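Local atomic coordinates of probable starch synthase 4, chloroplastic/amyloplastic (Arabidopsis thaliana, PDB entry 6GNE), a protein that belongs to the plant starch synthases, plastid glycosyltransferases of the two-domain GT-B fold, and holds ADP and glycans in this structure. Residues A234-T239 and R416-L421; A272-L277 and M407-I412; L401-A406 and N422-D427; N439-Q444 and L455-N460. All blocks are in the same frame, centred on the assembly; numbering follows the deposited sequence.

Contact 1: A234-T239 and R416-L421; sequences AQEVRT and RKTGGL
Glu236 spans the gap to Thr418 and Gly419, its carboxylate serving one backbone amide directly and one hydroxyl through a water. Its chain runs extended beyond CG, long enough to bring the carboxylate up to the opposite backbone. Along the other segment, Arg416 comes first and faces elsewhere: its guanidinium is spent on the carbonyls of Ser394, Ile395 and Gln444, and its NH1 stays 6.6 Å from Glu236 OE2. Lys417 forms the centre of an inverse gamma turn and sends its amine away from the helix. Contact starts at Thr418. Here OG1 stands opposite the backbone N (chi1 -171°) and lies 3.6 Å from Glu236 OE2; the two side chains cross at roughly a right angle. A water 2.8 Å from Thr418 OG1 donates to Glu236 OE1, giving the carboxylate a second link to the same segment, through the side chain of Thr418 beside Gly419. Gly419 supplies the direct bond, N to Glu236 OE2 at 3.0 Å, with an N-H...O angle of 155°. The amide meets OE2 on its syn side, 26° out of the carboxylate plane. Gly419 has positive phi, a conformation that favours glycine, and its CA packs 3.5 Å from Glu236 OE1. Gly420 and Leu421 continue the weakly bonded first turn of helix 419-424. The contact thus joins the two halves of a GT-B enzyme: helix 231-238, packed on strand 257-259 of the mixed sheet, meets the link between strand 412-416 of the six-stranded parallel sheet and helix 419-424.

Contact 2: A272-L277 and M407-I412; sequences ATDPFL and MRYGSI
Tyr409 and Asp274 meet almost at right angles, the carboxylate plane turned 79° from that of the phenol ring. The hydroxyl donates to the carboxylate, with Tyr409 OH 2.5 Å from Asp274 OD2. It comes to the anti side of that oxygen, 33° out of the carboxylate plane. His381 ND1 is a second hydrogen-bond partner of OD2, an environment consistent with a charged aspartate. The other oxygen looks back to its own loop: Asp274 OD1 accepts from Phe276 N at 3.0 Å, closing an Asx turn that helps to fix the rotation of the carboxylate within the type I turn Asp274-Leu277. A first torsion of -171° swings the carboxylate to the far side of CB from the backbone N and toward the phenol. Leu277 approaches the same ring at its edge, its CD1 4.2 Å from Tyr409 CE2, so the tyrosine meets a polar and an apolar neighbour around its rim. The backbone bearing that ring leaves its helix at Tyr409 in a Schellman motif, Gly410 being the positive-phi residue. The loop between strand 257-259 and helix 287-300 is thereby fastened to the end of helix 402-408, while His381, Tyr384 and Ala385 of helix 377-386 pack against Tyr409 and Leu277.

Contact 3: L401-A406 and N422-D427; sequences LTQMIA and NDSVFD. With ADP (adenosine-5'-diphosphate), chain F.
Gln403 and Ser424 make the polar link, NE2 donating to OG over 2.8 Å with an N-H...O angle of 166°. The hydroxyl oxygen lies nearly in the plane of the glutamine amide, and Ser424 OG is also bonded to Gly420 O one turn back. Gln403 CG sits between its backbone N and carbonyl carbon (chi1 83°), and a bend at the next torsion brings the amide near the carbonyls of Cys399 and Gly400, to which NE2 forms weak bonds. Apolar packing flanks this link: Gln403 CG lies 3.8 Å from Val425 CG2, and Met404 CE touches Ser424 CB at 4.3 Å. The two helices involved, 402-408 and 419-424, lie either side of strand 412-416 along the chain, in the Rossmann-like C-terminal half of a GT-B fold. The remaining interactions are with ADP. Leu401 N gives an almost straight bond to O1A of the alpha-phosphate (2.8 Å, 177°), and Thr402 N adds a weak one. Because helix 402-408 begins here, its dipole may add to the attraction for the phosphate. Farther round the nucleotide, Thr402 CG2 packs 3.6 Å from the ribose C2', and Ile405 CD1 lies 3.9 Å from O3'; Tyr384 OH, Arg317 NE and Lys322 NZ also bind ADP.

Contact 4: N439-Q444 and L455-N460; sequences NGFTFQ and LERAFN
The ring of Phe441 carries Ala458 on one face and the end of Arg457 at its edge. Over the face, Ala458 CB stands 3.7 Å from the ring centroid and 14° off the normal, a CH-pi contact displaced slightly toward the rim. The helix backbone itself comes close as well, Ala458 CA lying 3.5 Å from Phe441 CZ. At the edge, Arg457 NH2 is near the ring plane and 3.6 Å from Phe441 CD2, with the guanidinium tilted 53° to the ring. The guanidinium's own edge faces the strand backbone: Arg457 NH1 lies 3.5 Å from Thr442 O. This is the packing of an outer strand of a parallel sheet against the helix that follows it in an alpha/beta domain, here strand 441-443 and helix 448-464. Their local axes run nearly antiparallel, at 166° and 8.7 Å. Arg457 slides past Phe441 in the opposite direction, and a bend at its third torsion turns the guanidinium toward the strand backbone. Its charge is met outside the two segments, NH2 in a salt bridge to Asp429 OD2 and NH1 in another to Asp427 OD2. The latter oxygen also accepts from Thr442 N, connecting arginine and strand backbone through one carboxylate.

From the N terminus, the chain leaves helix 231-238 in the first half of the molecule, and contact 1 closes a loop of 176 residues when 416-421 comes up against that helix, bridging the two halves. Contact 2 nests inside that loop, fixing 272-277 to the end of helix 402-408. Contact 3 joins this same helix to helix 419-424 over 15 intervening residues, and it crosses both earlier contacts. Contact 4 follows in series, closing a span of ten residues that includes the first turns of helix 448-464, and packs that helix on outer strand 441-443. Neighbouring contacts touch: Lys417 N meets Phe443 O, Ser411 N meets Ala406 O, and Asn439 holds the backbone of Ser424 and Phe426.

Contact 1: A234-T239 and R416-L421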
# COMPACT_ATOMS: atom_id res chain seq x y z
N ALA A 234 -3.74 8.40 11.60
CA ALA A 234 -3.67 9.87 11.68
C ALA A 234 -3.58 10.36 13.11
O ALA A 234 -2.81 11.31 13.40
CB ALA A 234 -4.82 10.54 10.96
N GLN A 235 -4.33 9.73 14.02
CA GLN A 235 -4.23 10.10 15.43
C GLN A 235 -2.87 9.69 16.02
O GLN A 235 -2.27 10.45 16.75
CB GLN A 235 -5.38 9.52 16.25
CG GLN A 235 -6.74 10.13 15.87
CD GLN A 235 -6.87 11.62 16.25
OE1 GLN A 235 -7.02 12.50 15.38
NE2 GLN A 235 -6.79 11.91 17.55
N GLU A 236 -2.41 8.49 15.69
CA GLU A 236 -1.13 7.97 16.21
C GLU A 236 0.05 8.86 15.84
O GLU A 236 0.89 9.12 16.69
CB GLU A 236 -0.87 6.55 15.71
CG GLU A 236 -1.78 5.50 16.34
CD GLU A 236 -1.74 4.16 15.63
OE1 GLU A 236 -1.19 4.02 14.50
OE2 GLU A 236 -2.30 3.20 16.21
N VAL A 237 0.08 9.34 14.60
CA VAL A 237 1.17 10.19 14.14
C VAL A 237 1.10 11.63 14.64
O VAL A 237 2.07 12.36 14.49
CB VAL A 237 1.37 10.15 12.61
CG1 VAL A 237 1.81 8.76 12.18
CG2 VAL A 237 0.13 10.60 11.85
N ARG A 238 -0.03 12.04 15.22
CA ARG A 238 -0.10 13.30 15.96
C ARG A 238 0.50 13.23 17.35
O ARG A 238 0.74 14.26 17.95
CB ARG A 238 -1.56 13.78 16.04
CG ARG A 238 -2.10 14.40 14.75
CD ARG A 238 -3.56 14.78 14.94
NE ARG A 238 -4.12 15.62 13.89
CZ ARG A 238 -5.02 15.23 12.96
NH1 ARG A 238 -5.48 16.13 12.07
NH2 ARG A 238 -5.45 13.95 12.86
N THR A 239 0.72 12.05 17.91
CA THR A 239 1.39 11.90 19.22
C THR A 239 2.90 11.78 19.01
O THR A 239 3.37 11.33 17.94
CB THR A 239 0.93 10.66 20.02
OG1 THR A 239 1.51 9.48 19.47
CG2 THR A 239 -0.60 10.54 20.04
N ARG A 416 -3.82 -7.31 15.21
CA ARG A 416 -3.52 -6.46 16.35
C ARG A 416 -4.23 -5.11 16.23
O ARG A 416 -4.34 -4.59 15.13
CB ARG A 416 -2.02 -6.30 16.54
CG ARG A 416 -1.66 -5.98 18.01
CD ARG A 416 -0.17 -5.84 18.24
NE ARG A 416 0.27 -4.50 17.88
CZ ARG A 416 0.23 -3.44 18.67
NH1 ARG A 416 0.67 -2.29 18.20
NH2 ARG A 416 -0.24 -3.51 19.90
N LYS A 417 -4.74 -4.58 17.34
CA LYS A 417 -5.48 -3.32 17.34
C LYS A 417 -4.53 -2.14 17.24
O LYS A 417 -4.04 -1.62 18.24
CB LYS A 417 -6.31 -3.15 18.61
CG LYS A 417 -7.63 -3.86 18.53
CD LYS A 417 -8.22 -4.10 19.92
CE LYS A 417 -9.22 -3.03 20.35
NZ LYS A 417 -9.86 -3.49 21.63
N THR A 418 -4.23 -1.76 16.01
CA THR A 418 -3.28 -0.72 15.79
C THR A 418 -3.52 -0.14 14.41
O THR A 418 -3.84 -0.86 13.47
CB THR A 418 -1.83 -1.22 15.97
OG1 THR A 418 -0.96 -0.10 15.94
CG2 THR A 418 -1.43 -2.18 14.86
N GLY A 419 -3.39 1.17 14.32
CA GLY A 419 -3.56 1.90 13.03
C GLY A 419 -4.80 1.50 12.27
O GLY A 419 -5.86 1.41 12.83
N GLY A 420 -4.66 1.21 11.00
CA GLY A 420 -5.80 0.88 10.17
C GLY A 420 -6.55 -0.36 10.55
O GLY A 420 -7.75 -0.49 10.24
N LEU A 421 -5.87 -1.28 11.22
CA LEU A 421 -6.47 -2.55 11.62
C LEU A 421 -7.54 -2.26 12.65
O LEU A 421 -8.58 -2.88 12.67
CB LEU A 421 -5.39 -3.52 12.16
CG LEU A 421 -4.28 -3.86 11.17
CD1 LEU A 421 -3.19 -4.69 11.81
CD2 LEU A 421 -4.83 -4.60 9.96
O HOH W 1 -0.30 1.74 13.89

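Contact 2: A272-L277 and M407-I412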
# COMPACT_ATOMS: atom_id res chain seq x y z
N ALA A 272 -15.78 -13.93 -7.21
CA ALA A 272 -16.73 -14.34 -8.25
C ALA A 272 -16.16 -14.32 -9.65
O ALA A 272 -16.66 -15.04 -10.51
CB ALA A 272 -18.00 -13.48 -8.19
N THR A 273 -15.16 -13.48 -9.89
CA THR A 273 -14.60 -13.30 -11.23
C THR A 273 -13.09 -13.36 -11.25
O THR A 273 -12.50 -12.92 -12.20
CB THR A 273 -15.00 -11.92 -11.84
OG1 THR A 273 -14.49 -10.87 -11.03
CG2 THR A 273 -16.49 -11.77 -11.93
N ASP A 274 -12.46 -13.87 -10.21
CA ASP A 274 -11.00 -13.82 -10.10
C ASP A 274 -10.40 -14.85 -11.10
O ASP A 274 -10.67 -16.06 -10.98
CB ASP A 274 -10.56 -14.11 -8.66
CG ASP A 274 -9.10 -13.87 -8.42
OD1 ASP A 274 -8.28 -13.97 -9.36
OD2 ASP A 274 -8.76 -13.59 -7.25
N PRO A 275 -9.65 -14.37 -12.11
CA PRO A 275 -9.11 -15.32 -13.11
C PRO A 275 -7.98 -16.20 -12.56
O PRO A 275 -7.79 -17.28 -13.07
CB PRO A 275 -8.61 -14.41 -14.24
CG PRO A 275 -8.31 -13.09 -13.57
CD PRO A 275 -9.25 -12.96 -12.39
N PHE A 276 -7.29 -15.74 -11.51
CA PHE A 276 -6.23 -16.54 -10.86
C PHE A 276 -6.71 -17.77 -10.05
O PHE A 276 -5.90 -18.60 -9.66
CB PHE A 276 -5.40 -15.67 -9.93
CG PHE A 276 -4.68 -14.55 -10.62
CD1 PHE A 276 -3.58 -14.80 -11.43
CD2 PHE A 276 -5.08 -13.23 -10.43
CE1 PHE A 276 -2.91 -13.75 -12.05
CE2 PHE A 276 -4.41 -12.17 -11.04
CZ PHE A 276 -3.32 -12.41 -11.84
N LEU A 277 -8.01 -17.88 -9.79
CA LEU A 277 -8.54 -18.97 -8.97
C LEU A 277 -8.86 -20.19 -9.78
O LEU A 277 -9.16 -20.09 -10.95
CB LEU A 277 -9.83 -18.53 -8.22
CG LEU A 277 -9.76 -17.43 -7.17
CD1 LEU A 277 -11.06 -17.32 -6.38
CD2 LEU A 277 -8.59 -17.64 -6.23
N MET A 407 -11.03 -10.67 4.01
CA MET A 407 -12.47 -10.67 4.28
C MET A 407 -13.32 -10.69 2.99
O MET A 407 -14.38 -11.33 2.93
CB MET A 407 -12.84 -9.46 5.12
CG MET A 407 -12.39 -9.60 6.56
SD MET A 407 -13.02 -8.34 7.65
CE MET A 407 -11.97 -6.96 7.21
N ARG A 408 -12.84 -10.03 1.96
CA ARG A 408 -13.48 -10.06 0.66
C ARG A 408 -13.55 -11.49 0.12
O ARG A 408 -14.52 -11.84 -0.52
CB ARG A 408 -12.74 -9.12 -0.30
CG ARG A 408 -13.17 -9.10 -1.76
CD ARG A 408 -14.56 -8.54 -1.91
NE ARG A 408 -14.81 -8.19 -3.31
CZ ARG A 408 -16.00 -8.17 -3.91
NH1 ARG A 408 -17.10 -8.48 -3.26
NH2 ARG A 408 -16.09 -7.80 -5.19
N TYR A 409 -12.52 -12.29 0.40
CA TYR A 409 -12.43 -13.70 -0.02
C TYR A 409 -12.90 -14.67 1.09
O TYR A 409 -12.65 -15.87 1.02
CB TYR A 409 -10.98 -14.02 -0.47
CG TYR A 409 -10.66 -13.48 -1.84
CD1 TYR A 409 -10.56 -12.12 -2.06
CD2 TYR A 409 -10.47 -14.32 -2.94
CE1 TYR A 409 -10.28 -11.61 -3.33
CE2 TYR A 409 -10.20 -13.82 -4.22
CZ TYR A 409 -10.11 -12.47 -4.40
OH TYR A 409 -9.83 -11.94 -5.63
N GLY A 410 -13.58 -14.14 2.10
CA GLY A 410 -14.16 -14.94 3.15
C GLY A 410 -13.23 -15.46 4.24
O GLY A 410 -13.69 -16.25 5.08
N SER A 411 -11.95 -15.05 4.23
CA SER A 411 -10.99 -15.49 5.23
C SER A 411 -11.06 -14.52 6.41
O SER A 411 -10.96 -13.30 6.21
CB SER A 411 -9.58 -15.56 4.63
OG SER A 411 -8.61 -16.10 5.53
N ILE A 412 -11.22 -15.04 7.62
CA ILE A 412 -11.50 -14.22 8.81
C ILE A 412 -10.23 -13.74 9.50
O ILE A 412 -9.40 -14.55 9.84
CB ILE A 412 -12.35 -14.98 9.82
CG1 ILE A 412 -13.66 -15.44 9.14
CG2 ILE A 412 -12.63 -14.14 11.05
CD1 ILE A 412 -14.47 -14.32 8.47

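Contact 3: L401-A406 and N422-D427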
# COMPACT_ATOMS: atom_id res chain seq x y z
N LEU A 401 -4.05 -3.57 3.69
CA LEU A 401 -5.03 -3.98 2.71
C LEU A 401 -5.34 -5.48 2.78
O LEU A 401 -6.45 -5.91 2.41
CB LEU A 401 -4.52 -3.63 1.32
CG LEU A 401 -4.15 -2.18 1.07
CD1 LEU A 401 -3.75 -2.02 -0.39
CD2 LEU A 401 -5.29 -1.24 1.39
N THR A 402 -4.37 -6.27 3.26
CA THR A 402 -4.51 -7.71 3.23
C THR A 402 -5.70 -8.22 4.07
O THR A 402 -6.35 -9.20 3.71
CB THR A 402 -3.24 -8.37 3.69
OG1 THR A 402 -2.94 -7.94 5.03
CG2 THR A 402 -2.07 -8.05 2.72
N GLN A 403 -5.99 -7.54 5.18
CA GLN A 403 -7.16 -7.89 5.98
C GLN A 403 -8.48 -7.61 5.23
O GLN A 403 -9.46 -8.33 5.41
CB GLN A 403 -7.16 -7.16 7.34
CG GLN A 403 -7.69 -5.72 7.41
CD GLN A 403 -6.65 -4.68 7.02
OE1 GLN A 403 -5.60 -4.99 6.43
NE2 GLN A 403 -6.93 -3.43 7.37
N MET A 404 -8.49 -6.57 4.40
CA MET A 404 -9.66 -6.26 3.60
C MET A 404 -9.82 -7.30 2.47
O MET A 404 -10.94 -7.81 2.25
CB MET A 404 -9.56 -4.86 3.01
CG MET A 404 -9.43 -3.77 4.07
SD MET A 404 -9.46 -2.11 3.40
CE MET A 404 -8.89 -1.14 4.77
N ILE A 405 -8.71 -7.66 1.82
CA ILE A 405 -8.75 -8.66 0.77
C ILE A 405 -9.16 -9.99 1.38
O ILE A 405 -10.04 -10.66 0.82
CB ILE A 405 -7.38 -8.83 0.04
CG1 ILE A 405 -6.91 -7.50 -0.61
CG2 ILE A 405 -7.45 -9.91 -1.03
CD1 ILE A 405 -5.46 -7.51 -1.04
N ALA A 406 -8.56 -10.38 2.51
CA ALA A 406 -8.94 -11.62 3.16
C ALA A 406 -10.46 -11.70 3.40
O ALA A 406 -11.11 -12.67 3.01
CB ALA A 406 -8.19 -11.81 4.45
N ASN A 422 -7.28 -1.26 13.47
CA ASN A 422 -8.25 -0.80 14.45
C ASN A 422 -9.54 -0.19 13.85
O ASN A 422 -10.56 -0.14 14.50
CB ASN A 422 -7.53 0.23 15.32
CG ASN A 422 -8.24 0.50 16.59
OD1 ASN A 422 -8.49 -0.41 17.39
ND2 ASN A 422 -8.56 1.77 16.80
N ASP A 423 -9.45 0.28 12.62
CA ASP A 423 -10.55 0.85 11.85
C ASP A 423 -11.24 -0.12 10.91
O ASP A 423 -12.29 0.23 10.38
CB ASP A 423 -10.04 2.02 10.98
CG ASP A 423 -9.51 3.19 11.80
OD1 ASP A 423 -10.09 3.50 12.83
OD2 ASP A 423 -8.52 3.81 11.43
N SER A 424 -10.68 -1.32 10.70
CA SER A 424 -11.29 -2.32 9.81
C SER A 424 -11.57 -3.73 10.41
O SER A 424 -12.29 -4.53 9.81
CB SER A 424 -10.38 -2.48 8.61
OG SER A 424 -9.06 -2.76 9.03
N VAL A 425 -10.97 -4.05 11.58
CA VAL A 425 -11.13 -5.36 12.20
C VAL A 425 -11.69 -5.22 13.61
O VAL A 425 -11.14 -4.55 14.45
CB VAL A 425 -9.82 -6.17 12.21
CG1 VAL A 425 -10.08 -7.61 12.64
CG2 VAL A 425 -9.22 -6.21 10.83
N PHE A 426 -12.81 -5.90 13.84
CA PHE A 426 -13.59 -5.79 15.06
C PHE A 426 -13.93 -7.20 15.60
O PHE A 426 -14.60 -8.00 14.95
CB PHE A 426 -14.88 -5.03 14.75
CG PHE A 426 -14.65 -3.67 14.17
CD1 PHE A 426 -14.35 -2.57 14.98
CD2 PHE A 426 -14.70 -3.49 12.79
CE1 PHE A 426 -14.14 -1.32 14.44
CE2 PHE A 426 -14.47 -2.22 12.22
CZ PHE A 426 -14.20 -1.14 13.04
N ASP A 427 -13.47 -7.45 16.82
CA ASP A 427 -13.63 -8.73 17.50
C ASP A 427 -15.10 -9.12 17.71
O ASP A 427 -15.88 -8.35 18.28
CB ASP A 427 -12.91 -8.68 18.86
CG ASP A 427 -12.65 -10.04 19.45
OD1 ASP A 427 -13.55 -10.58 20.13
OD2 ASP A 427 -11.53 -10.55 19.27
PB ADP F . 2.34 -3.04 2.88
O1B ADP F . 1.99 -1.84 2.06
O2B ADP F . 3.07 -4.15 2.17
O3B ADP F . 3.06 -2.64 4.15
PA ADP F . -0.49 -3.56 2.63
O1A ADP F . -1.40 -4.51 3.36
O2A ADP F . -0.95 -2.13 2.60
O3A ADP F . 0.95 -3.72 3.33
O5' ADP F . -0.25 -4.02 1.11
C5' ADP F . 0.26 -5.31 0.77
C4' ADP F . -0.07 -5.77 -0.66
O4' ADP F . 1.03 -6.54 -1.18
C3' ADP F . -1.25 -6.71 -0.73
O3' ADP F . -1.83 -6.61 -2.02
C2' ADP F . -0.63 -8.07 -0.58
O2' ADP F . -1.42 -9.11 -1.13
C1' ADP F . 0.64 -7.89 -1.37
N9 ADP F . 1.75 -8.76 -0.93
C8 ADP F . 2.54 -8.58 0.14
N7 ADP F . 3.48 -9.55 0.20
C5 ADP F . 3.30 -10.37 -0.85
C6 ADP F . 3.95 -11.60 -1.39
N6 ADP F . 5.01 -12.16 -0.74
N1 ADP F . 3.43 -12.13 -2.53
C2 ADP F . 2.36 -11.57 -3.15
N3 ADP F . 1.74 -10.46 -2.70
C4 ADP F . 2.16 -9.84 -1.58

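Contact 4: N439-Q444 and L455-N460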
# COMPACT_ATOMS: atom_id res chain seq x y z
N ASN A 439 -16.35 -8.58 12.70
CA ASN A 439 -15.92 -9.35 11.52
C ASN A 439 -14.72 -10.24 11.71
O ASN A 439 -14.27 -10.82 10.74
CB ASN A 439 -15.64 -8.39 10.36
CG ASN A 439 -14.55 -7.37 10.70
OD1 ASN A 439 -13.85 -7.49 11.72
ND2 ASN A 439 -14.40 -6.38 9.82
N GLY A 440 -14.19 -10.37 12.92
CA GLY A 440 -12.94 -11.12 13.11
C GLY A 440 -12.51 -11.21 14.55
O GLY A 440 -13.34 -11.26 15.48
N PHE A 441 -11.20 -11.26 14.75
CA PHE A 441 -10.61 -11.40 16.08
C PHE A 441 -9.45 -10.46 16.23
O PHE A 441 -8.66 -10.33 15.32
CB PHE A 441 -10.10 -12.83 16.26
CG PHE A 441 -11.18 -13.86 16.15
CD1 PHE A 441 -11.49 -14.40 14.93
CD2 PHE A 441 -11.87 -14.27 17.27
CE1 PHE A 441 -12.49 -15.33 14.80
CE2 PHE A 441 -12.87 -15.22 17.17
CZ PHE A 441 -13.20 -15.74 15.92
N THR A 442 -9.37 -9.79 17.39
CA THR A 442 -8.30 -8.84 17.66
C THR A 442 -7.61 -9.08 18.97
O THR A 442 -8.09 -9.80 19.81
CB THR A 442 -8.80 -7.36 17.59
OG1 THR A 442 -9.69 -7.04 18.67
CG2 THR A 442 -9.49 -7.04 16.26
N PHE A 443 -6.44 -8.49 19.14
CA PHE A 443 -5.75 -8.45 20.44
C PHE A 443 -4.98 -7.14 20.59
O PHE A 443 -4.62 -6.51 19.59
CB PHE A 443 -4.83 -9.67 20.61
CG PHE A 443 -3.72 -9.75 19.62
CD1 PHE A 443 -3.92 -10.24 18.34
CD2 PHE A 443 -2.44 -9.35 19.97
CE1 PHE A 443 -2.88 -10.34 17.44
CE2 PHE A 443 -1.37 -9.42 19.07
CZ PHE A 443 -1.59 -9.90 17.80
N GLN A 444 -4.73 -6.74 21.83
CA GLN A 444 -4.09 -5.49 22.12
C GLN A 444 -2.56 -5.60 22.12
O GLN A 444 -1.88 -5.04 21.28
CB GLN A 444 -4.64 -4.92 23.43
CG GLN A 444 -4.33 -3.43 23.66
CD GLN A 444 -4.91 -2.50 22.54
OE1 GLN A 444 -6.12 -2.14 22.59
NE2 GLN A 444 -4.06 -2.13 21.53
N LEU A 455 -6.10 -16.30 18.82
CA LEU A 455 -6.01 -17.51 18.01
C LEU A 455 -6.85 -18.65 18.61
O LEU A 455 -7.58 -19.33 17.87
CB LEU A 455 -4.55 -17.92 17.85
CG LEU A 455 -4.29 -18.99 16.79
CD1 LEU A 455 -4.40 -18.41 15.39
CD2 LEU A 455 -2.91 -19.60 16.94
N GLU A 456 -6.75 -18.86 19.92
CA GLU A 456 -7.56 -19.85 20.65
C GLU A 456 -9.04 -19.65 20.36
O GLU A 456 -9.72 -20.60 19.98
CB GLU A 456 -7.27 -19.74 22.16
CG GLU A 456 -8.07 -20.65 23.09
CD GLU A 456 -7.91 -20.32 24.60
OE1 GLU A 456 -7.70 -19.13 24.98
OE2 GLU A 456 -8.01 -21.23 25.46
N ARG A 457 -9.53 -18.41 20.49
CA ARG A 457 -10.95 -18.14 20.26
C ARG A 457 -11.35 -18.37 18.83
O ARG A 457 -12.39 -18.90 18.56
CB ARG A 457 -11.36 -16.74 20.73
CG ARG A 457 -11.28 -16.59 22.25
CD ARG A 457 -11.68 -15.21 22.74
NE ARG A 457 -10.75 -14.15 22.33
CZ ARG A 457 -10.97 -13.24 21.37
NH1 ARG A 457 -10.04 -12.37 21.08
NH2 ARG A 457 -12.14 -13.18 20.71
N ALA A 458 -10.49 -18.01 17.90
CA ALA A 458 -10.77 -18.21 16.49
C ALA A 458 -10.86 -19.69 16.15
O ALA A 458 -11.79 -20.11 15.46
CB ALA A 458 -9.72 -17.52 15.64
N PHE A 459 -9.94 -20.50 16.67
CA PHE A 459 -9.99 -21.96 16.48
C PHE A 459 -11.21 -22.60 17.12
O PHE A 459 -11.83 -23.45 16.52
CB PHE A 459 -8.72 -22.66 16.98
CG PHE A 459 -7.62 -22.70 15.96
CD1 PHE A 459 -7.20 -21.54 15.32
CD2 PHE A 459 -7.01 -23.90 15.63
CE1 PHE A 459 -6.20 -21.57 14.38
CE2 PHE A 459 -6.00 -23.95 14.70
CZ PHE A 459 -5.59 -22.78 14.07
N ASN A 460 -11.55 -22.16 18.33
CA ASN A 460 -12.81 -22.57 19.01
C ASN A 460 -14.04 -22.26 18.18
O ASN A 460 -14.85 -23.15 17.93
CB ASN A 460 -12.95 -21.90 20.41
CG ASN A 460 -12.06 -22.56 21.49
OD1 ASN A 460 -11.23 -23.46 21.22
ND2 ASN A 460 -12.21 -22.07 22.72